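Local coordinates for protein glycine betaine/carnitine/choline ABC transporter (Staphylococcus aureus subsp. aureus Mu50, PDB 3O66) that probably captures glycine betaine, carnitine or choline outside the cell as the substrate-binding component of an ABC transporter, at residues F112-A117 with L194-D199; K12-S17 with N46-S51; T18-I23 with R255-A260. All coordinates share one frame; numbering follows the deposited sequence.

Contact 1 of 3, residues F112-A117 with L194-D199. With ACT (acetate ion), chain D.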
loop_
_atom_site.group_PDB
_atom_site.type_symbol
_atom_site.label_atom_id
_atom_site.label_comp_id
_atom_site.label_asym_id
_atom_site.label_seq_id
_atom_site.Cartn_x
_atom_site.Cartn_y
_atom_site.Cartn_z
ATOM N N PHE A 112 -5.518 -1.252 -4.771
ATOM C CA PHE A 112 -4.247 -0.554 -4.937
ATOM C C PHE A 112 -3.049 -1.418 -4.485
ATOM O O PHE A 112 -3.211 -2.395 -3.759
ATOM C CB PHE A 112 -4.253 0.802 -4.182
ATOM C CG PHE A 112 -4.299 0.687 -2.658
ATOM C CD1 PHE A 112 -3.117 0.703 -1.903
ATOM C CD2 PHE A 112 -5.518 0.614 -1.981
ATOM C CE1 PHE A 112 -3.142 0.631 -0.518
ATOM C CE2 PHE A 112 -5.569 0.529 -0.581
ATOM C CZ PHE A 112 -4.381 0.553 0.164
ATOM N N ALA A 113 -1.864 -1.030 -4.963
ATOM C CA ALA A 113 -0.571 -1.536 -4.494
ATOM C C ALA A 113 0.295 -0.373 -3.978
ATOM O O ALA A 113 0.310 0.718 -4.579
ATOM C CB ALA A 113 0.137 -2.284 -5.606
ATOM N N ASN A 114 0.970 -0.611 -2.852
ATOM C CA ASN A 114 1.890 0.334 -2.237
ATOM C C ASN A 114 3.293 -0.252 -2.342
ATOM O O ASN A 114 3.698 -1.097 -1.522
ATOM C CB ASN A 114 1.498 0.586 -0.777
ATOM C CG ASN A 114 2.272 1.740 -0.158
ATOM O OD1 ASN A 114 3.258 2.226 -0.731
ATOM N ND2 ASN A 114 1.839 2.180 1.013
ATOM N N THR A 115 3.970 0.142 -3.418
ATOM C CA THR A 115 5.252 -0.407 -3.780
ATOM C C THR A 115 6.251 0.707 -4.092
ATOM O O THR A 115 5.866 1.849 -4.344
ATOM C CB THR A 115 5.128 -1.333 -5.018
ATOM O OG1 THR A 115 6.438 -1.793 -5.395
ATOM C CG2 THR A 115 4.462 -0.594 -6.223
ATOM N N TYR A 116 7.541 0.376 -4.025
ATOM C CA TYR A 116 8.545 1.239 -4.634
ATOM C C TYR A 116 8.156 1.314 -6.109
ATOM O O TYR A 116 7.754 0.312 -6.707
ATOM C CB TYR A 116 9.956 0.659 -4.500
ATOM C CG TYR A 116 10.702 0.971 -3.193
ATOM C CD1 TYR A 116 10.221 1.906 -2.268
ATOM C CD2 TYR A 116 11.907 0.336 -2.913
ATOM C CE1 TYR A 116 10.918 2.179 -1.082
ATOM C CE2 TYR A 116 12.625 0.612 -1.743
ATOM C CZ TYR A 116 12.131 1.535 -0.833
ATOM O OH TYR A 116 12.845 1.777 0.330
ATOM N N ALA A 117 8.272 2.522 -6.664
ATOM C CA ALA A 117 7.977 2.773 -8.051
ATOM C C ALA A 117 8.753 3.987 -8.488
ATOM O O ALA A 117 8.896 4.947 -7.728
ATOM C CB ALA A 117 6.451 3.031 -8.241
ATOM N N LEU A 194 12.636 7.160 -6.998
ATOM C CA LEU A 194 12.047 5.887 -6.597
ATOM C C LEU A 194 11.267 6.155 -5.304
ATOM O O LEU A 194 11.854 6.292 -4.217
ATOM C CB LEU A 194 13.141 4.852 -6.366
ATOM C CG LEU A 194 12.607 3.439 -6.044
ATOM C CD1 LEU A 194 11.793 2.820 -7.232
ATOM C CD2 LEU A 194 13.792 2.606 -5.696
ATOM N N GLY A 195 9.954 6.248 -5.413
ATOM C CA GLY A 195 9.083 6.708 -4.286
ATOM C C GLY A 195 8.123 5.594 -3.944
ATOM O O GLY A 195 8.227 4.519 -4.508
ATOM N N TYR A 196 7.213 5.813 -3.002
ATOM C CA TYR A 196 6.141 4.855 -2.770
ATOM C C TYR A 196 4.945 5.217 -3.646
ATOM O O TYR A 196 4.588 6.404 -3.766
ATOM C CB TYR A 196 5.711 4.911 -1.310
ATOM C CG TYR A 196 6.588 4.124 -0.381
ATOM C CD1 TYR A 196 6.599 2.716 -0.427
ATOM C CD2 TYR A 196 7.393 4.762 0.559
ATOM C CE1 TYR A 196 7.400 1.971 0.446
ATOM C CE2 TYR A 196 8.185 4.029 1.440
ATOM C CZ TYR A 196 8.195 2.647 1.370
ATOM O OH TYR A 196 8.984 1.938 2.243
ATOM N N SER A 197 4.314 4.210 -4.226
ATOM C CA SER A 197 3.302 4.427 -5.280
ATOM C C SER A 197 1.966 4.994 -4.802
ATOM O O SER A 197 1.120 5.322 -5.638
ATOM C CB SER A 197 3.062 3.113 -6.020
ATOM O OG SER A 197 2.533 2.168 -5.097
ATOM N N THR A 198 1.745 5.111 -3.485
ATOM C CA THR A 198 0.483 5.699 -3.018
ATOM C C THR A 198 0.652 7.027 -2.280
ATOM O O THR A 198 -0.314 7.547 -1.689
ATOM C CB THR A 198 -0.331 4.760 -2.093
ATOM O OG1 THR A 198 0.466 4.417 -0.952
ATOM C CG2 THR A 198 -0.822 3.525 -2.817
ATOM N N ASP A 199 1.873 7.574 -2.286
ATOM C CA ASP A 199 2.114 8.810 -1.537
ATOM C C ASP A 199 1.176 9.922 -2.012
ATOM O O ASP A 199 1.016 10.140 -3.218
ATOM C CB ASP A 199 3.602 9.247 -1.595
ATOM C CG ASP A 199 3.904 10.320 -0.593
ATOM O OD1 ASP A 199 4.378 9.983 0.518
ATOM O OD2 ASP A 199 3.608 11.513 -0.888
HETATM C C ACT D . 2.715 6.035 0.899
HETATM O O ACT D . 2.728 5.175 -0.032
HETATM O OXT ACT D . 1.593 6.340 1.410
HETATM C CH3 ACT D . 3.991 6.666 1.388
#

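Contact 2 of 3, residues K12-S17 with N46-S51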
loop_
_atom_site.group_PDB
_atom_site.type_symbol
_atom_site.label_atom_id
_atom_site.label_comp_id
_atom_site.label_asym_id
_atom_site.label_seq_id
_atom_site.Cartn_x
_atom_site.Cartn_y
_atom_site.Cartn_z
ATOM N N LYS A 12 -10.910 -5.564 17.194
ATOM C CA LYS A 12 -9.805 -4.647 17.282
ATOM C C LYS A 12 -8.986 -4.741 15.990
ATOM O O LYS A 12 -8.629 -5.838 15.546
ATOM C CB LYS A 12 -8.951 -4.972 18.503
ATOM C CG LYS A 12 -9.650 -4.699 19.843
ATOM C CD LYS A 12 -8.900 -5.412 20.965
ATOM C CE LYS A 12 -9.556 -5.200 22.320
ATOM N NZ LYS A 12 -9.070 -3.917 22.913
ATOM N N ILE A 13 -8.714 -3.577 15.413
ATOM C CA ILE A 13 -8.105 -3.440 14.106
ATOM C C ILE A 13 -6.708 -2.829 14.260
ATOM O O ILE A 13 -6.549 -1.675 14.743
ATOM C CB ILE A 13 -8.946 -2.498 13.190
ATOM C CG1 ILE A 13 -10.415 -2.957 13.146
ATOM C CG2 ILE A 13 -8.283 -2.362 11.803
ATOM C CD1 ILE A 13 -11.396 -1.979 12.458
ATOM N N THR A 14 -5.697 -3.554 13.805
ATOM C CA THR A 14 -4.356 -3.017 13.900
ATOM C C THR A 14 -4.144 -1.941 12.837
ATOM O O THR A 14 -4.619 -2.077 11.671
ATOM C CB THR A 14 -3.278 -4.071 13.686
ATOM O OG1 THR A 14 -3.334 -4.506 12.318
ATOM C CG2 THR A 14 -3.457 -5.227 14.617
ATOM N N ALA A 15 -3.443 -0.882 13.237
ATOM C CA ALA A 15 -3.077 0.168 12.300
ATOM C C ALA A 15 -1.642 0.593 12.511
ATOM O O ALA A 15 -1.158 0.649 13.674
ATOM C CB ALA A 15 -4.000 1.336 12.448
ATOM N N LEU A 16 -0.960 0.885 11.397
ATOM C CA LEU A 16 0.397 1.405 11.405
ATOM C C LEU A 16 0.287 2.897 11.715
ATOM O O LEU A 16 -0.818 3.450 11.721
ATOM C CB LEU A 16 1.079 1.207 10.016
ATOM C CG LEU A 16 1.196 -0.229 9.480
ATOM C CD1 LEU A 16 1.721 -0.213 8.047
ATOM C CD2 LEU A 16 2.085 -1.109 10.393
ATOM N N SER A 17 1.415 3.556 11.958
ATOM C CA SER A 17 1.423 5.025 12.092
ATOM C C SER A 17 1.248 5.816 10.783
ATOM O O SER A 17 1.219 7.062 10.806
ATOM C CB SER A 17 2.668 5.518 12.882
ATOM O OG SER A 17 3.852 4.915 12.372
ATOM N N ASN A 46 -3.491 1.141 17.386
ATOM C CA ASN A 46 -2.956 2.143 16.480
ATOM C C ASN A 46 -1.460 2.347 16.682
ATOM O O ASN A 46 -0.885 1.855 17.659
ATOM C CB ASN A 46 -3.709 3.470 16.693
ATOM C CG ASN A 46 -3.930 4.235 15.393
ATOM O OD1 ASN A 46 -3.213 4.021 14.397
ATOM N ND2 ASN A 46 -4.892 5.167 15.408
ATOM N N ASN A 47 -0.854 3.054 15.724
ATOM C CA ASN A 47 0.561 3.447 15.732
ATOM C C ASN A 47 1.577 2.318 15.818
ATOM O O ASN A 47 2.628 2.465 16.457
ATOM C CB ASN A 47 0.825 4.485 16.828
ATOM C CG ASN A 47 -0.024 5.728 16.659
ATOM O OD1 ASN A 47 -0.709 6.143 17.588
ATOM N ND2 ASN A 47 0.005 6.323 15.463
ATOM N N LEU A 48 1.282 1.191 15.181
ATOM C CA LEU A 48 2.202 0.055 15.229
ATOM C C LEU A 48 3.336 0.288 14.243
ATOM O O LEU A 48 3.133 0.944 13.202
ATOM C CB LEU A 48 1.479 -1.254 14.924
ATOM C CG LEU A 48 0.281 -1.601 15.825
ATOM C CD1 LEU A 48 -0.216 -3.004 15.539
ATOM C CD2 LEU A 48 0.696 -1.453 17.301
ATOM N N GLY A 49 4.518 -0.251 14.565
ATOM C CA GLY A 49 5.753 0.110 13.858
ATOM C C GLY A 49 5.972 -0.564 12.511
ATOM O O GLY A 49 6.686 -0.033 11.671
ATOM N N SER A 50 5.362 -1.730 12.306
ATOM C CA SER A 50 5.552 -2.541 11.086
ATOM C C SER A 50 4.455 -3.583 10.954
ATOM O O SER A 50 3.666 -3.788 11.901
ATOM C CB SER A 50 6.899 -3.274 11.118
ATOM O OG SER A 50 6.870 -4.317 12.078
ATOM N N SER A 51 4.419 -4.264 9.802
ATOM C CA SER A 51 3.495 -5.367 9.641
ATOM C C SER A 51 3.900 -6.624 10.440
ATOM O O SER A 51 3.055 -7.484 10.705
ATOM C CB SER A 51 3.224 -5.662 8.162
ATOM O OG SER A 51 2.452 -4.605 7.584
HETATM O O HOH W 1 4.382 2.432 11.278
#

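Contact 3 of 3, residues T18-I23 with R255-A260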
loop_
_atom_site.group_PDB
_atom_site.type_symbol
_atom_site.label_atom_id
_atom_site.label_comp_id
_atom_site.label_asym_id
_atom_site.label_seq_id
_atom_site.Cartn_x
_atom_site.Cartn_y
_atom_site.Cartn_z
ATOM N N THR A 18 1.073 5.124 9.665
ATOM C CA THR A 18 0.963 5.771 8.350
ATOM C C THR A 18 -0.476 6.232 8.165
ATOM O O THR A 18 -1.394 5.607 8.703
ATOM C CB THR A 18 1.300 4.801 7.209
ATOM O OG1 THR A 18 0.338 3.724 7.178
ATOM C CG2 THR A 18 2.712 4.229 7.379
ATOM N N SER A 19 -0.670 7.343 7.462
ATOM C CA SER A 19 -2.032 7.824 7.190
ATOM C C SER A 19 -2.828 6.788 6.416
ATOM O O SER A 19 -4.002 6.586 6.673
ATOM C CB SER A 19 -2.019 9.143 6.414
ATOM O OG SER A 19 -1.391 10.118 7.210
ATOM N N GLU A 20 -2.162 6.109 5.496
ATOM C CA GLU A 20 -2.792 5.100 4.697
ATOM C C GLU A 20 -3.461 4.006 5.543
ATOM O O GLU A 20 -4.652 3.683 5.357
ATOM C CB GLU A 20 -1.745 4.467 3.799
ATOM C CG GLU A 20 -2.339 3.446 2.859
ATOM C CD GLU A 20 -1.395 3.126 1.717
ATOM O OE1 GLU A 20 -1.111 4.048 0.920
ATOM O OE2 GLU A 20 -0.948 1.970 1.632
ATOM N N SER A 21 -2.687 3.422 6.452
ATOM C CA SER A 21 -3.218 2.414 7.364
ATOM C C SER A 21 -4.332 2.985 8.246
ATOM O O SER A 21 -5.363 2.316 8.488
ATOM C CB SER A 21 -2.103 1.819 8.210
ATOM O OG SER A 21 -2.649 0.974 9.197
ATOM N N GLN A 22 -4.147 4.219 8.714
ATOM C CA GLN A 22 -5.153 4.816 9.594
ATOM C C GLN A 22 -6.470 5.098 8.854
ATOM O O GLN A 22 -7.547 4.828 9.393
ATOM C CB GLN A 22 -4.612 6.037 10.322
ATOM C CG GLN A 22 -3.406 5.663 11.209
ATOM C CD GLN A 22 -2.702 6.857 11.768
ATOM O OE1 GLN A 22 -2.647 7.923 11.140
ATOM N NE2 GLN A 22 -2.142 6.697 12.966
ATOM N N ILE A 23 -6.370 5.620 7.642
ATOM C CA ILE A 23 -7.554 5.828 6.779
ATOM C C ILE A 23 -8.363 4.527 6.593
ATOM O O ILE A 23 -9.576 4.478 6.916
ATOM C CB ILE A 23 -7.183 6.496 5.424
ATOM C CG1 ILE A 23 -6.666 7.922 5.652
ATOM C CG2 ILE A 23 -8.435 6.509 4.381
ATOM C CD1 ILE A 23 -5.865 8.494 4.447
ATOM N N ARG A 255 -5.073 10.078 -3.642
ATOM C CA ARG A 255 -5.969 11.175 -3.281
ATOM C C ARG A 255 -6.367 11.167 -1.814
ATOM O O ARG A 255 -6.424 12.227 -1.177
ATOM C CB ARG A 255 -7.252 11.223 -4.158
ATOM C CG ARG A 255 -7.027 11.822 -5.563
ATOM C CD ARG A 255 -8.360 11.916 -6.364
ATOM N NE ARG A 255 -8.813 10.588 -6.783
ATOM C CZ ARG A 255 -8.388 9.950 -7.875
ATOM N NH1 ARG A 255 -8.862 8.748 -8.150
ATOM N NH2 ARG A 255 -7.479 10.500 -8.683
ATOM N N LEU A 256 -6.679 9.992 -1.282
ATOM C CA LEU A 256 -7.075 9.883 0.117
ATOM C C LEU A 256 -5.898 10.235 1.003
ATOM O O LEU A 256 -6.043 10.977 1.971
ATOM C CB LEU A 256 -7.581 8.456 0.430
ATOM C CG LEU A 256 -8.913 8.113 -0.241
ATOM C CD1 LEU A 256 -9.186 6.611 -0.060
ATOM C CD2 LEU A 256 -10.084 8.997 0.283
ATOM N N ASN A 257 -4.718 9.716 0.669
ATOM C CA ASN A 257 -3.525 10.072 1.463
ATOM C C ASN A 257 -3.281 11.582 1.459
ATOM O O ASN A 257 -2.862 12.158 2.472
ATOM C CB ASN A 257 -2.289 9.347 0.971
ATOM C CG ASN A 257 -2.191 7.946 1.524
ATOM O OD1 ASN A 257 -2.606 7.677 2.676
ATOM N ND2 ASN A 257 -1.675 7.027 0.715
ATOM N N TYR A 258 -3.550 12.220 0.323
ATOM C CA TYR A 258 -3.345 13.665 0.196
ATOM C C TYR A 258 -4.266 14.411 1.166
ATOM O O TYR A 258 -3.871 15.426 1.782
ATOM C CB TYR A 258 -3.594 14.103 -1.253
ATOM C CG TYR A 258 -3.529 15.595 -1.540
ATOM C CD1 TYR A 258 -2.531 16.396 -0.996
ATOM C CD2 TYR A 258 -4.438 16.180 -2.426
ATOM C CE1 TYR A 258 -2.464 17.775 -1.281
ATOM C CE2 TYR A 258 -4.382 17.536 -2.727
ATOM C CZ TYR A 258 -3.394 18.325 -2.154
ATOM O OH TYR A 258 -3.361 19.660 -2.463
ATOM N N GLU A 259 -5.493 13.910 1.293
ATOM C CA GLU A 259 -6.496 14.516 2.165
ATOM C C GLU A 259 -5.965 14.540 3.608
ATOM O O GLU A 259 -6.196 15.497 4.334
ATOM C CB GLU A 259 -7.805 13.717 2.115
ATOM C CG GLU A 259 -8.575 13.797 0.789
ATOM C CD GLU A 259 -9.118 15.170 0.492
ATOM O OE1 GLU A 259 -9.943 15.690 1.279
ATOM O OE2 GLU A 259 -8.726 15.731 -0.556
ATOM N N ALA A 260 -5.293 13.464 4.025
ATOM C CA ALA A 260 -4.739 13.418 5.393
ATOM C C ALA A 260 -3.387 14.132 5.562
ATOM O O ALA A 260 -3.206 14.912 6.482
ATOM C CB ALA A 260 -4.670 11.990 5.903
#

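Contact 1 of 3, residues F112-A117 with L194-D199
Two chain segments meet here as a short antiparallel beta ladder, one end of the strand pair 116-120 and 192-196 in a lobe of this bilobal, periplasmic-binding-protein type of fold. The compact part is the ladder itself. A117 and G195 form its hydrogen-bonded pair, with A117 N to G195 O and G195 N to A117 O both 2.9 Å. Next along, Y116 and Y196 form the non-hydrogen-bonded pair, after which the strand 192-196 gives way to a type I turn from Y196 to D199. In that turn S197 takes over the bonding. Its OG sits in the crowded position between backbone N and carbonyl carbon (chi1 63°), which brings it against the opposite backbone. There it donates to A113 O at 2.7 Å, approaching from above the carbonyl plane, and accepts a nearly straight bond from T115 N, 3.0 Å from OG. S197 N adds a third link, to T115 O, so one buried serine ties down the loop that leads into strand 116-120. T198 CG2 lies 3.8 Å from F112 CD1.

The other side is looser. The tyrosine side chains lie alongside each other and point the same way, yet their rings are oblique, with planes 45° apart, and CE1 of Y116 rests near the rim of one face of the Y196 ring. Y196 is largely exposed, while W151 meets the Y116 ring edge-to-face. An acetate, probably from the crystallisation liquor, brings its O to 2.6 Å from T198 OG1, a hydroxyl that also has E20 OE1 within reach. N114 ND2 bonds E20 OE2. N114 has CG anti to the backbone N (chi1 -170°), and its OD1 lies 3.4 Å from CD1 of Y196, the amide standing almost perpendicular to the ring.

Contact 2 of 3, residues K12-S17 with N46-S51
L48 and T14 cross at about a right angle, the leucine laying its CD1 methyl 3.7 Å from T14 CB. With CG anti to its own carbonyl carbon (chi1 -57°), L48 passes along A15 O to get there. The hydroxyl of T14 is engaged elsewhere, with Q54 and S66. L16 points its side chain in a different direction from L48: the two diverge from their bridge, and the CD2 methyl of L16 comes to 3.5 Å from S50 O, where the chain enters helix 51-60.

Strands 12-16 and 43-48 are the two parallel strands of a beta-alpha-beta crossover, with helix 19-35 between them; their ends here splay to 59°. A single straight bond, from L48 N to a lone pair of A15 O at 2.9 Å, holds the L16–L48 bridge, and the following one, S17 N to L48 O, is weak. A water that donates to L48 O also bonds S17 OG, 2.8 Å away, on this exposed margin. On the helix-facing side N46 bends its OD1 back to 3.4 Å from A15 CB, where it also accepts from N47 N and from Q22 of the connecting helix. N47 ND2 lies 3.8 Å from S17 CB.

Contact 3 of 3, residues T18-I23 with R255-A260
The amide of N257 and the carboxylate of E20 form the one hydrogen bond between T18-I23 and R255-A260. N257 ND2 donates to E20 OE1 at 3.0 Å, using the anti lone pair of that oxygen. The oxygen lies in the plane of the N257 amide, and the two flat groups are only 14° from coplanar, so the bond lies nearly within both planes. E20 reaches it with CG anti to its backbone N (chi1 -177°) and the chain extended beyond, whereas N257 OD1 packs down against E20 CB at 3.5 Å.

Beside this pair lie aliphatic contacts. I23 brings CD1 to 3.5 Å from L256 O and 4.0 Å from A260 CB, with N257 OD1 also near. A260 CB in turn meets S19 CB at 3.9 Å; the hydroxyl of S19 bonds D261, at the end of helix 250-261.

The second shell fixes the carboxylate. T198 OG1 joins N257 at OE1, while Y70 OH and N114 ND2 reach OE2, so the buried group is gripped at both oxygens. N257 ND2 also serves T198 O, which further sets the rotation of its amide. E20 stands in the first turn of its helix, where the helix dipole would probably stabilise the negative charge, although the nearby acetate may work against it. T18 caps that turn, its OG1 accepting from S21 N at 3.1 Å.

The segments 19-23 and 255-260 cross at 101°, their axes 9.5 Å apart at closest approach. S21 OG fastens helix 19-35 to strand 12-16 through L16 N, M253 of helix 250-261 backs both E20 and I23, and helix 267-277 packs P267 against I23 and V270 against L256.

How the contacts relate
Contact 3 is the buried one, contact 1 is partly buried, and contact 2 lies at the surface. Contacts 2 and 3 share a beta-alpha-beta unit: contact 2 joins its two strands, and contact 3 sets its helix against helix 250-261. Contact 1 belongs to the other sheet but reaches contact 3 through T198 and N114, which both bond E20, and through T198 O, which accepts from N257. Chemistry follows place. Backbone hydrogen bonds dominate contacts 1 and 2, in a two-bridge ladder reinforced by a serine in the former and a single splayed, water-edged bridge in the latter. At the helix crossing of contact 3 the hydrogen bond is between side chains, a buried carboxylate-amide pair with aliphatic contacts beside it.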